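Local coordinates for epoxyqueuosine reductase (Streptococcus thermophilus, PDB 5D6S), which belongs to the QueG family of epoxyqueuosine reductases and binds cobalamin together with two iron/sulfur clusters, at residues F114-I119 with D287-L293; N122-Y128 with M310-S314; R235-S239 with E251-I256; L238-Q243 with V259-C263. The contacts are given in a common frame with arbitrary orientation. Residues are numbered along the deposited sequence.

Contact 1: residues F114-I119 with D287-L293. Unlike the reference sequence in segment 287-293: Asp287 (reference Glu).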
# COMPACT_ATOMS: atom_id res chain seq x y z
N PHE A 114 8.12 -23.48 -8.70
CA PHE A 114 7.01 -22.55 -8.64
C PHE A 114 7.38 -21.11 -8.92
O PHE A 114 8.24 -20.53 -8.23
CB PHE A 114 6.42 -22.60 -7.26
CG PHE A 114 5.88 -23.94 -6.90
CD1 PHE A 114 4.94 -24.58 -7.73
CD2 PHE A 114 6.30 -24.58 -5.74
CE1 PHE A 114 4.44 -25.82 -7.40
CE2 PHE A 114 5.80 -25.83 -5.40
CZ PHE A 114 4.88 -26.45 -6.23
N LYS A 115 6.72 -20.50 -9.91
CA LYS A 115 6.99 -19.10 -10.22
C LYS A 115 6.48 -18.21 -9.08
O LYS A 115 5.55 -18.57 -8.35
CB LYS A 115 6.43 -18.69 -11.59
CG LYS A 115 6.41 -19.81 -12.61
CD LYS A 115 6.48 -19.33 -14.06
CE LYS A 115 5.98 -20.42 -14.99
NZ LYS A 115 6.74 -20.47 -16.27
N ARG A 116 7.08 -17.04 -8.96
CA ARG A 116 6.86 -16.16 -7.82
C ARG A 116 6.24 -14.82 -8.26
O ARG A 116 6.49 -14.34 -9.36
CB ARG A 116 8.19 -15.87 -7.11
CG ARG A 116 8.84 -17.07 -6.46
CD ARG A 116 10.20 -16.74 -5.84
NE ARG A 116 10.18 -17.10 -4.42
CZ ARG A 116 10.65 -18.22 -3.91
NH1 ARG A 116 10.52 -18.45 -2.61
NH2 ARG A 116 11.28 -19.10 -4.67
N GLY A 117 5.42 -14.25 -7.39
CA GLY A 117 4.93 -12.89 -7.58
C GLY A 117 5.71 -11.96 -6.68
O GLY A 117 6.47 -12.41 -5.83
N LYS A 118 5.55 -10.66 -6.90
CA LYS A 118 6.15 -9.64 -6.05
C LYS A 118 5.06 -8.99 -5.21
O LYS A 118 3.89 -8.99 -5.56
CB LYS A 118 6.84 -8.54 -6.87
CG LYS A 118 7.89 -8.98 -7.88
CD LYS A 118 8.19 -7.84 -8.86
CE LYS A 118 8.98 -8.28 -10.08
NZ LYS A 118 10.32 -8.82 -9.73
N ILE A 119 5.47 -8.37 -4.14
CA ILE A 119 4.56 -7.76 -3.19
C ILE A 119 5.31 -6.57 -2.57
O ILE A 119 6.40 -6.72 -2.08
CB ILE A 119 4.10 -8.78 -2.14
CG1 ILE A 119 3.56 -7.96 -0.94
CG2 ILE A 119 5.25 -9.76 -1.89
CD1 ILE A 119 4.20 -8.05 0.44
N ASP A 287 10.57 -15.10 1.12
CA ASP A 287 9.43 -15.93 0.66
C ASP A 287 8.08 -15.30 0.94
O ASP A 287 7.07 -15.68 0.34
CB ASP A 287 9.47 -17.32 1.31
CG ASP A 287 10.45 -18.26 0.64
OD1 ASP A 287 11.16 -17.84 -0.29
OD2 ASP A 287 10.53 -19.44 1.06
N LEU A 288 8.05 -14.38 1.89
CA LEU A 288 6.88 -13.54 2.15
C LEU A 288 6.90 -12.30 1.30
O LEU A 288 5.88 -11.66 1.14
CB LEU A 288 6.83 -13.09 3.59
CG LEU A 288 6.80 -14.22 4.61
CD1 LEU A 288 6.37 -13.68 5.96
CD2 LEU A 288 5.88 -15.36 4.19
N ALA A 289 8.06 -11.94 0.79
CA ALA A 289 8.18 -10.75 -0.04
C ALA A 289 8.08 -11.08 -1.51
O ALA A 289 7.87 -10.20 -2.34
CB ALA A 289 9.49 -10.04 0.24
N MET A 290 8.29 -12.35 -1.85
CA MET A 290 8.20 -12.80 -3.25
C MET A 290 7.63 -14.20 -3.22
O MET A 290 8.35 -15.16 -3.45
CB MET A 290 9.57 -12.73 -3.92
CG MET A 290 10.00 -11.29 -4.17
SD MET A 290 11.33 -11.11 -5.36
CE MET A 290 11.37 -9.32 -5.52
N PRO A 291 6.33 -14.31 -2.90
CA PRO A 291 5.74 -15.60 -2.61
C PRO A 291 5.50 -16.44 -3.82
O PRO A 291 5.21 -15.94 -4.91
CB PRO A 291 4.43 -15.23 -1.93
CG PRO A 291 4.07 -13.92 -2.49
CD PRO A 291 5.35 -13.22 -2.80
N GLU A 292 5.68 -17.73 -3.63
CA GLU A 292 5.45 -18.72 -4.67
C GLU A 292 3.94 -18.80 -4.82
O GLU A 292 3.22 -18.99 -3.84
CB GLU A 292 6.06 -20.07 -4.26
CG GLU A 292 7.60 -20.06 -4.08
CD GLU A 292 8.13 -21.37 -3.49
OE1 GLU A 292 8.71 -22.20 -4.24
OE2 GLU A 292 7.92 -21.59 -2.29
N LEU A 293 3.47 -18.63 -6.04
CA LEU A 293 2.05 -18.38 -6.29
C LEU A 293 1.15 -19.61 -6.07
O LEU A 293 0.18 -19.51 -5.34
CB LEU A 293 1.85 -17.84 -7.70
CG LEU A 293 2.59 -16.48 -7.87
CD1 LEU A 293 2.79 -16.16 -9.35
CD2 LEU A 293 1.85 -15.37 -7.16
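Arg116 and Glu292 face each other as a non-hydrogen-bonded antiparallel pair, their CA atoms 4.3 Å apart, and the bonds that define the bridge lie on both sides of them: Leu293 N donates to Lys115 O (3.1 Å, nearly straight at 174°) and Gly117 N to Pro291 O (3.0 Å). Among the side chains, Arg116 makes the polar links. With chi1 m and chi2 t it extends along the partner segment, and the turn at chi3 (123°) lays its guanidinium over Glu292, CZ being 3.6 Å from Glu292 CG. In the guanidinium plane, NE donates to Met290 O at 2.8 Å and NH1 forms a 2.5 Å salt bridge with OD1 of Asp287, whose chi1 is also m. Glu292 (m, t) occupies the N-cap position of helix 293-296; its OE1 passes 3.7 Å from the Phe114 ring edge at CD2 and bonds to Thr112. A CB on Gly117 would press on Leu293 CD2. Leu293 (m, t) brings CG to 3.6 Å from Gly117 N and also packs on helix 318-331. Ile119, with chi1 t, sets CG2 3.6 Å from Pro291 CD, whereas the CB of Lys115 points away from the partner segment. The geometry is that of an isolated antiparallel beta bridge between two loops, joining the loop before helix 128-144 to the turn between helices 286-289 and 293-296.

Contact 2: residues N122-Y128 with M310-S314; sequences NSWGLDY and MIAGS
Two loops meet here, one leading into the N-cap of helix 128-144 and the other forming a short 3-10 turn at 312-314; the first also helps to line the cobalamin pocket, since Asn122 and Tyr128 touch the ligand. The backbones come closest at Asp127 and Ala312, with 4.3 Å between their CA atoms. Segment 122-128 has no regular structure and bends at Gly125, whose phi/psi of 64/-168° lies in a region that favours glycine. In the other segment Ile311 is extended (-87/158°) before Ala312 (-57/-44°) starts the turn, closed by Ser314 N to Ile311 O at 3.2 Å and by Ser314 OG (chi1 p) to the same oxygen at 2.8 Å. Polar contacts across the segments are two hydrogen bonds: Asp127 N to Met310 O, 2.9 Å, and Gly313 N to Ser123 OG, 2.9 Å, for which Ser123 takes chi1 t and points toward the turn. Asp127, also t, is the N-cap of helix 128-144: its side chain caps a backbone N just beyond the segment, and OD1 bonds His129 ND1. Apolar packing is modest. Leu126 CD1 reaches Met310 CB at 3.8 Å, and the Tyr128 ring (chi1 p), itself stacked with Tyr191, comes within 4.3 Å of Ala312 CB at CD2. That methyl sits closer still to Asp127, with Ala312 CB 3.4 Å from Asp127 OD1.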
# COMPACT_ATOMS: atom_id res chain seq x y z
N ASN A 122 6.73 -1.86 0.92
CA ASN A 122 5.89 -1.24 1.97
C ASN A 122 5.28 -2.26 2.92
O ASN A 122 4.81 -1.91 4.01
CB ASN A 122 4.77 -0.41 1.32
CG ASN A 122 4.10 0.55 2.30
OD1 ASN A 122 4.77 1.31 3.00
ND2 ASN A 122 2.78 0.54 2.34
N SER A 123 5.23 -3.52 2.48
CA SER A 123 4.65 -4.59 3.25
C SER A 123 5.63 -5.74 3.48
O SER A 123 5.20 -6.88 3.69
CB SER A 123 3.40 -5.12 2.55
OG SER A 123 2.69 -6.01 3.38
N TRP A 124 6.95 -5.46 3.45
CA TRP A 124 7.95 -6.49 3.83
C TRP A 124 8.14 -6.44 5.30
O TRP A 124 8.13 -5.38 5.90
CB TRP A 124 9.28 -6.30 3.14
CG TRP A 124 9.25 -6.46 1.66
CD1 TRP A 124 8.25 -7.00 0.91
CD2 TRP A 124 10.29 -6.09 0.74
NE1 TRP A 124 8.59 -6.97 -0.43
CE2 TRP A 124 9.83 -6.40 -0.56
CE3 TRP A 124 11.55 -5.49 0.89
CZ2 TRP A 124 10.59 -6.15 -1.71
CZ3 TRP A 124 12.30 -5.23 -0.25
CH2 TRP A 124 11.82 -5.58 -1.54
N GLY A 125 8.26 -7.61 5.92
CA GLY A 125 8.45 -7.68 7.36
C GLY A 125 7.28 -7.14 8.14
O GLY A 125 6.23 -6.85 7.57
N LEU A 126 7.48 -6.94 9.44
CA LEU A 126 6.40 -6.60 10.36
C LEU A 126 5.58 -5.36 10.01
O LEU A 126 6.12 -4.34 9.65
CB LEU A 126 6.91 -6.43 11.78
CG LEU A 126 5.94 -7.13 12.72
CD1 LEU A 126 6.09 -8.62 12.50
CD2 LEU A 126 6.23 -6.80 14.17
N ASP A 127 4.26 -5.51 10.13
CA ASP A 127 3.30 -4.49 9.76
C ASP A 127 3.75 -3.18 10.34
O ASP A 127 3.85 -3.05 11.57
CB ASP A 127 1.94 -4.86 10.32
CG ASP A 127 0.86 -3.84 10.00
OD1 ASP A 127 1.13 -2.86 9.28
OD2 ASP A 127 -0.28 -3.99 10.50
N TYR A 128 4.04 -2.21 9.47
CA TYR A 128 4.48 -0.89 9.93
C TYR A 128 3.58 -0.31 11.02
O TYR A 128 4.06 0.29 11.97
CB TYR A 128 4.67 0.10 8.75
CG TYR A 128 3.44 0.66 8.07
CD1 TYR A 128 2.77 1.76 8.59
CD2 TYR A 128 2.96 0.12 6.88
CE1 TYR A 128 1.67 2.31 7.95
CE2 TYR A 128 1.84 0.65 6.25
CZ TYR A 128 1.20 1.75 6.80
OH TYR A 128 0.09 2.29 6.19
N MET A 310 1.35 -11.31 9.84
CA MET A 310 2.13 -10.27 10.48
C MET A 310 2.39 -9.09 9.56
O MET A 310 2.83 -8.05 10.03
CB MET A 310 3.50 -10.83 10.87
CG MET A 310 4.42 -11.00 9.66
SD MET A 310 5.21 -12.59 9.45
CE MET A 310 3.81 -13.72 9.39
N ILE A 311 2.21 -9.26 8.26
CA ILE A 311 2.53 -8.17 7.31
C ILE A 311 1.34 -7.23 7.13
O ILE A 311 0.18 -7.59 7.35
CB ILE A 311 3.05 -8.67 5.93
CG1 ILE A 311 1.94 -9.31 5.08
CG2 ILE A 311 4.20 -9.66 6.09
CD1 ILE A 311 2.32 -9.51 3.63
N ALA A 312 1.64 -6.02 6.69
CA ALA A 312 0.61 -5.00 6.47
C ALA A 312 -0.45 -5.50 5.50
O ALA A 312 -1.65 -5.29 5.71
CB ALA A 312 1.24 -3.73 5.95
N GLY A 313 0.01 -6.14 4.42
CA GLY A 313 -0.86 -6.58 3.34
C GLY A 313 -1.88 -7.63 3.71
O GLY A 313 -2.69 -8.02 2.87
N SER A 314 -1.81 -8.14 4.95
CA SER A 314 -2.72 -9.18 5.39
C SER A 314 -3.99 -8.63 5.99
O SER A 314 -4.83 -9.39 6.49
CB SER A 314 -2.03 -10.11 6.40
OG SER A 314 -1.85 -9.52 7.68

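Contact 3: residues R235-S239 with E251-I256; sequences RRCLS and EFRKKI. With SF4 (iron/sulfur cluster), chain G.
An iron/sulfur cluster site borders this contact: Cys237 SG binds FE1 of SF4 at 2.1 Å, and Leu238 N lies 3.3 Å from cluster atom S3. Segment 235-239 runs from a 3-10 turn through the extended Cys237 (-70/133°) into helix 238-243. Cys237, chi1 t, takes the N-cap position, its SG accepting a weak bond from Ser239 N at 3.4 Å. Opposing it, 251-256 is a weakly bonded helix in which Ile256 N donates to Phe252 O at 3.1 Å; the CA atoms of Leu238 and Ile256 are 6.7 Å apart. On the outer side Arg236 (m, t, p) makes a two-pronged salt bridge, NH1 to Glu251 OE1 at 3.1 Å and NH2 to Glu251 OE2 at 2.7 Å. Lys255 NZ joins the network at 3.1 Å from that OE2, and also bonds Pro222 O. Phe252 CZ comes to 3.8 Å from Arg236 NH1. Leu238 (m, t) supplies the apolar part: CD2 meets Phe252 CD1 at 3.8 Å and Ile256 CG2 at 4.2 Å, while CD1 reaches Lys255 O at 3.6 Å. A cysteine ligand capping a helix that packs against its neighbour belongs here to the 4Fe-4S double-cluster domain.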
# COMPACT_ATOMS: atom_id res chain seq x y z
N ARG A 235 -9.13 5.56 -7.16
CA ARG A 235 -9.92 4.61 -7.85
C ARG A 235 -9.15 3.89 -8.98
O ARG A 235 -9.46 2.74 -9.26
CB ARG A 235 -11.06 5.41 -8.46
CG ARG A 235 -12.48 5.00 -8.16
CD ARG A 235 -12.88 5.07 -6.71
NE ARG A 235 -13.63 3.84 -6.49
CZ ARG A 235 -13.81 3.22 -5.33
NH1 ARG A 235 -13.36 3.71 -4.19
NH2 ARG A 235 -14.47 2.09 -5.33
N ARG A 236 -8.18 4.55 -9.62
CA ARG A 236 -7.35 3.91 -10.68
C ARG A 236 -5.91 3.63 -10.25
O ARG A 236 -5.09 3.21 -11.05
CB ARG A 236 -7.33 4.75 -11.95
CG ARG A 236 -8.71 4.99 -12.54
CD ARG A 236 -8.72 5.85 -13.81
NE ARG A 236 -7.62 5.47 -14.71
CZ ARG A 236 -7.64 4.42 -15.52
NH1 ARG A 236 -8.72 3.61 -15.61
NH2 ARG A 236 -6.58 4.16 -16.26
N CYS A 237 -5.58 3.85 -9.00
CA CYS A 237 -4.28 3.38 -8.51
C CYS A 237 -4.29 1.85 -8.44
O CYS A 237 -5.22 1.25 -7.91
CB CYS A 237 -3.93 3.94 -7.12
SG CYS A 237 -2.17 3.66 -6.74
N LEU A 238 -3.24 1.22 -8.95
CA LEU A 238 -3.09 -0.21 -8.83
C LEU A 238 -2.90 -0.63 -7.39
O LEU A 238 -3.21 -1.77 -7.03
CB LEU A 238 -1.90 -0.70 -9.65
CG LEU A 238 -1.99 -0.53 -11.17
CD1 LEU A 238 -0.76 -1.15 -11.79
CD2 LEU A 238 -3.24 -1.15 -11.75
N SER A 239 -2.37 0.26 -6.55
CA SER A 239 -2.23 -0.09 -5.13
C SER A 239 -3.61 -0.35 -4.54
O SER A 239 -3.81 -1.26 -3.73
CB SER A 239 -1.53 1.00 -4.34
OG SER A 239 -1.30 0.58 -2.99
N GLU A 251 -9.12 -3.89 -17.17
CA GLU A 251 -7.98 -3.04 -17.49
C GLU A 251 -6.78 -3.29 -16.58
O GLU A 251 -5.63 -3.28 -17.03
CB GLU A 251 -8.37 -1.57 -17.39
CG GLU A 251 -7.25 -0.60 -17.75
CD GLU A 251 -7.62 0.86 -17.55
OE1 GLU A 251 -8.84 1.18 -17.50
OE2 GLU A 251 -6.69 1.69 -17.44
N PHE A 252 -7.05 -3.46 -15.29
CA PHE A 252 -5.96 -3.48 -14.30
C PHE A 252 -5.29 -4.83 -14.14
O PHE A 252 -4.20 -4.90 -13.61
CB PHE A 252 -6.44 -2.98 -12.94
CG PHE A 252 -7.20 -1.72 -13.02
CD1 PHE A 252 -6.59 -0.57 -13.47
CD2 PHE A 252 -8.52 -1.67 -12.66
CE1 PHE A 252 -7.28 0.62 -13.55
CE2 PHE A 252 -9.23 -0.49 -12.73
CZ PHE A 252 -8.60 0.66 -13.19
N ARG A 253 -5.94 -5.89 -14.60
CA ARG A 253 -5.43 -7.24 -14.45
C ARG A 253 -4.06 -7.38 -15.11
O ARG A 253 -3.07 -7.77 -14.46
CB ARG A 253 -6.41 -8.24 -15.05
CG ARG A 253 -7.78 -8.24 -14.37
CD ARG A 253 -8.75 -9.25 -14.97
NE ARG A 253 -10.11 -9.03 -14.53
CZ ARG A 253 -11.16 -9.71 -14.98
NH1 ARG A 253 -11.03 -10.67 -15.87
NH2 ARG A 253 -12.35 -9.44 -14.53
N LYS A 254 -4.01 -7.06 -16.40
CA LYS A 254 -2.76 -7.15 -17.16
C LYS A 254 -1.67 -6.27 -16.50
O LYS A 254 -0.50 -6.65 -16.43
CB LYS A 254 -3.02 -6.71 -18.58
CG LYS A 254 -2.04 -7.24 -19.59
CD LYS A 254 -2.37 -6.69 -20.97
CE LYS A 254 -1.21 -6.89 -21.95
NZ LYS A 254 -1.51 -6.28 -23.28
N LYS A 255 -2.09 -5.14 -15.96
CA LYS A 255 -1.15 -4.15 -15.48
C LYS A 255 -0.51 -4.39 -14.13
O LYS A 255 0.53 -3.79 -13.84
CB LYS A 255 -1.82 -2.77 -15.47
CG LYS A 255 -2.37 -2.39 -16.84
CD LYS A 255 -2.82 -0.94 -16.87
CE LYS A 255 -3.24 -0.54 -18.26
NZ LYS A 255 -3.81 0.83 -18.27
N ILE A 256 -1.10 -5.21 -13.28
CA ILE A 256 -0.45 -5.50 -11.99
C ILE A 256 0.70 -6.46 -12.22
O ILE A 256 1.48 -6.72 -11.30
CB ILE A 256 -1.37 -6.05 -10.90
CG1 ILE A 256 -1.93 -7.42 -11.26
CG2 ILE A 256 -2.54 -5.11 -10.66
CD1 ILE A 256 -2.58 -8.13 -10.09
FE1 SF4 G . -0.62 4.14 -8.11
FE2 SF4 G . 1.21 2.81 -9.35
FE3 SF4 G . 1.77 5.13 -8.29
FE4 SF4 G . 0.31 5.00 -10.40
S1 SF4 G . 2.30 4.41 -10.20
S2 SF4 G . -0.05 6.10 -8.67
S3 SF4 G . -0.72 3.16 -10.00
S4 SF4 G . 1.17 3.37 -7.29

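Contact 4: residues L238-Q243 with V259-C263; sequences LSFQTQ and VIYGC. With SF4 (iron/sulfur cluster), chain G.
Leu238, the first residue of helix 238-243, points its CB toward the loop 259-263 and sets it 4.0 Å from Cys263 CB; its N is 3.3 Å from S3 of the SF4 cluster. Next, Ser239 makes the closest backbone approach, 3.9 Å from its CA to that of Gly262. Ser239 OG (chi1 t) lies 3.7 Å from Gly262 CA and bonds cobalamin. Here, within the 4Fe-4S double-cluster domain, one cluster and the cobalamin share a wall: Cys263 (chi1 t) binds FE2 through SG at 2.3 Å while its N bonds cobalamin. Gly262 has phi/psi of 77/179°, a positive phi that favours glycine, between the extended Tyr261 and Cys263. One turn on, Thr242 N donates to Leu238 O at 3.0 Å, and chi1 p points Thr242 OG1 at the loop, where it accepts from Gly262 N (3.0 Å, 156°). Gln243 (m, t) donates from NE2 to Ser239 O at 3.0 Å; its OE1 accepts from Trp315 and lies 3.0 Å from Tyr261 OH.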
# COMPACT_ATOMS: atom_id res chain seq x y z
N LEU A 238 -3.24 1.22 -8.95
CA LEU A 238 -3.09 -0.21 -8.83
C LEU A 238 -2.90 -0.63 -7.39
O LEU A 238 -3.21 -1.77 -7.03
CB LEU A 238 -1.90 -0.70 -9.65
CG LEU A 238 -1.99 -0.53 -11.17
CD1 LEU A 238 -0.76 -1.15 -11.79
CD2 LEU A 238 -3.24 -1.15 -11.75
N SER A 239 -2.37 0.26 -6.55
CA SER A 239 -2.23 -0.09 -5.13
C SER A 239 -3.61 -0.35 -4.54
O SER A 239 -3.81 -1.26 -3.73
CB SER A 239 -1.53 1.00 -4.34
OG SER A 239 -1.30 0.58 -2.99
N PHE A 240 -4.57 0.46 -4.99
CA PHE A 240 -5.94 0.32 -4.57
C PHE A 240 -6.52 -0.93 -5.17
O PHE A 240 -7.16 -1.71 -4.48
CB PHE A 240 -6.76 1.56 -4.98
CG PHE A 240 -8.24 1.42 -4.74
CD1 PHE A 240 -8.73 1.18 -3.46
CD2 PHE A 240 -9.13 1.46 -5.79
CE1 PHE A 240 -10.09 1.03 -3.25
CE2 PHE A 240 -10.47 1.26 -5.58
CZ PHE A 240 -10.96 1.07 -4.32
N GLN A 241 -6.29 -1.13 -6.45
CA GLN A 241 -6.93 -2.24 -7.14
C GLN A 241 -6.53 -3.57 -6.50
O GLN A 241 -7.37 -4.46 -6.33
CB GLN A 241 -6.59 -2.25 -8.61
CG GLN A 241 -7.34 -1.21 -9.43
CD GLN A 241 -8.85 -1.27 -9.36
OE1 GLN A 241 -9.48 -0.26 -9.20
NE2 GLN A 241 -9.43 -2.44 -9.51
N THR A 242 -5.29 -3.68 -6.08
CA THR A 242 -4.85 -4.89 -5.42
C THR A 242 -5.55 -5.08 -4.07
O THR A 242 -5.64 -6.18 -3.58
CB THR A 242 -3.32 -4.94 -5.24
OG1 THR A 242 -2.87 -3.77 -4.57
CG2 THR A 242 -2.67 -5.02 -6.56
N GLN A 243 -6.07 -4.00 -3.50
CA GLN A 243 -6.71 -4.05 -2.20
C GLN A 243 -8.22 -3.97 -2.25
O GLN A 243 -8.88 -4.27 -1.25
CB GLN A 243 -6.23 -2.88 -1.35
CG GLN A 243 -4.80 -3.01 -0.94
CD GLN A 243 -4.36 -1.83 -0.11
OE1 GLN A 243 -4.65 -1.77 1.08
NE2 GLN A 243 -3.64 -0.90 -0.73
N VAL A 259 2.84 -8.16 -9.50
CA VAL A 259 2.80 -7.46 -8.21
C VAL A 259 1.42 -7.65 -7.62
O VAL A 259 0.48 -6.97 -8.04
CB VAL A 259 3.12 -5.96 -8.35
CG1 VAL A 259 3.13 -5.31 -6.99
CG2 VAL A 259 4.48 -5.75 -9.00
N ILE A 260 1.32 -8.56 -6.65
CA ILE A 260 0.03 -8.96 -6.10
C ILE A 260 -0.43 -8.15 -4.90
O ILE A 260 -1.49 -8.41 -4.34
CB ILE A 260 0.01 -10.45 -5.68
CG1 ILE A 260 0.92 -10.70 -4.49
CG2 ILE A 260 0.33 -11.35 -6.87
CD1 ILE A 260 0.98 -12.15 -4.05
N TYR A 261 0.35 -7.16 -4.52
CA TYR A 261 -0.05 -6.23 -3.45
C TYR A 261 0.72 -4.91 -3.56
O TYR A 261 1.94 -4.88 -3.53
CB TYR A 261 0.16 -6.83 -2.05
CG TYR A 261 -0.49 -6.00 -0.98
CD1 TYR A 261 -1.86 -6.08 -0.78
CD2 TYR A 261 0.24 -5.10 -0.21
CE1 TYR A 261 -2.49 -5.29 0.18
CE2 TYR A 261 -0.38 -4.32 0.75
CZ TYR A 261 -1.76 -4.41 0.93
OH TYR A 261 -2.42 -3.62 1.85
N GLY A 262 -0.01 -3.81 -3.70
CA GLY A 262 0.61 -2.50 -3.84
C GLY A 262 1.20 -2.27 -5.22
O GLY A 262 1.11 -3.12 -6.11
N CYS A 263 1.75 -1.07 -5.38
CA CYS A 263 2.44 -0.64 -6.56
C CYS A 263 3.53 0.33 -6.11
O CYS A 263 3.28 1.21 -5.28
CB CYS A 263 1.45 0.04 -7.51
SG CYS A 263 2.12 0.77 -9.02
FE1 SF4 G . -0.62 4.14 -8.11
FE2 SF4 G . 1.21 2.81 -9.35
FE3 SF4 G . 1.77 5.13 -8.29
FE4 SF4 G . 0.31 5.00 -10.40
S1 SF4 G . 2.30 4.41 -10.20
S2 SF4 G . -0.05 6.10 -8.67
S3 SF4 G . -0.72 3.16 -10.00
S4 SF4 G . 1.17 3.37 -7.29

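Contacts 2 and 4 are buried, their centres about 10 and 7 Å from the centre of the chain; contacts 1 and 3 are partly buried, at about 17 and 13 Å. Charge follows this: contacts 1 and 3 each carry an arginine-carboxylate salt bridge, while in contacts 2 and 4 the hydrogen bonds across the segments use hydroxyls and backbone groups. Contacts 3 and 4 share Leu238 and Ser239 of helix 238-243 and supply ligands to the same cluster. Contact 4 also meets contact 1, where Ile260 N lies 2.8 Å from Lys118 O, and contact 2, where Tyr261 CZ is 3.4 Å from Gly313 CA. Contacts 1 and 2 cross along the chain.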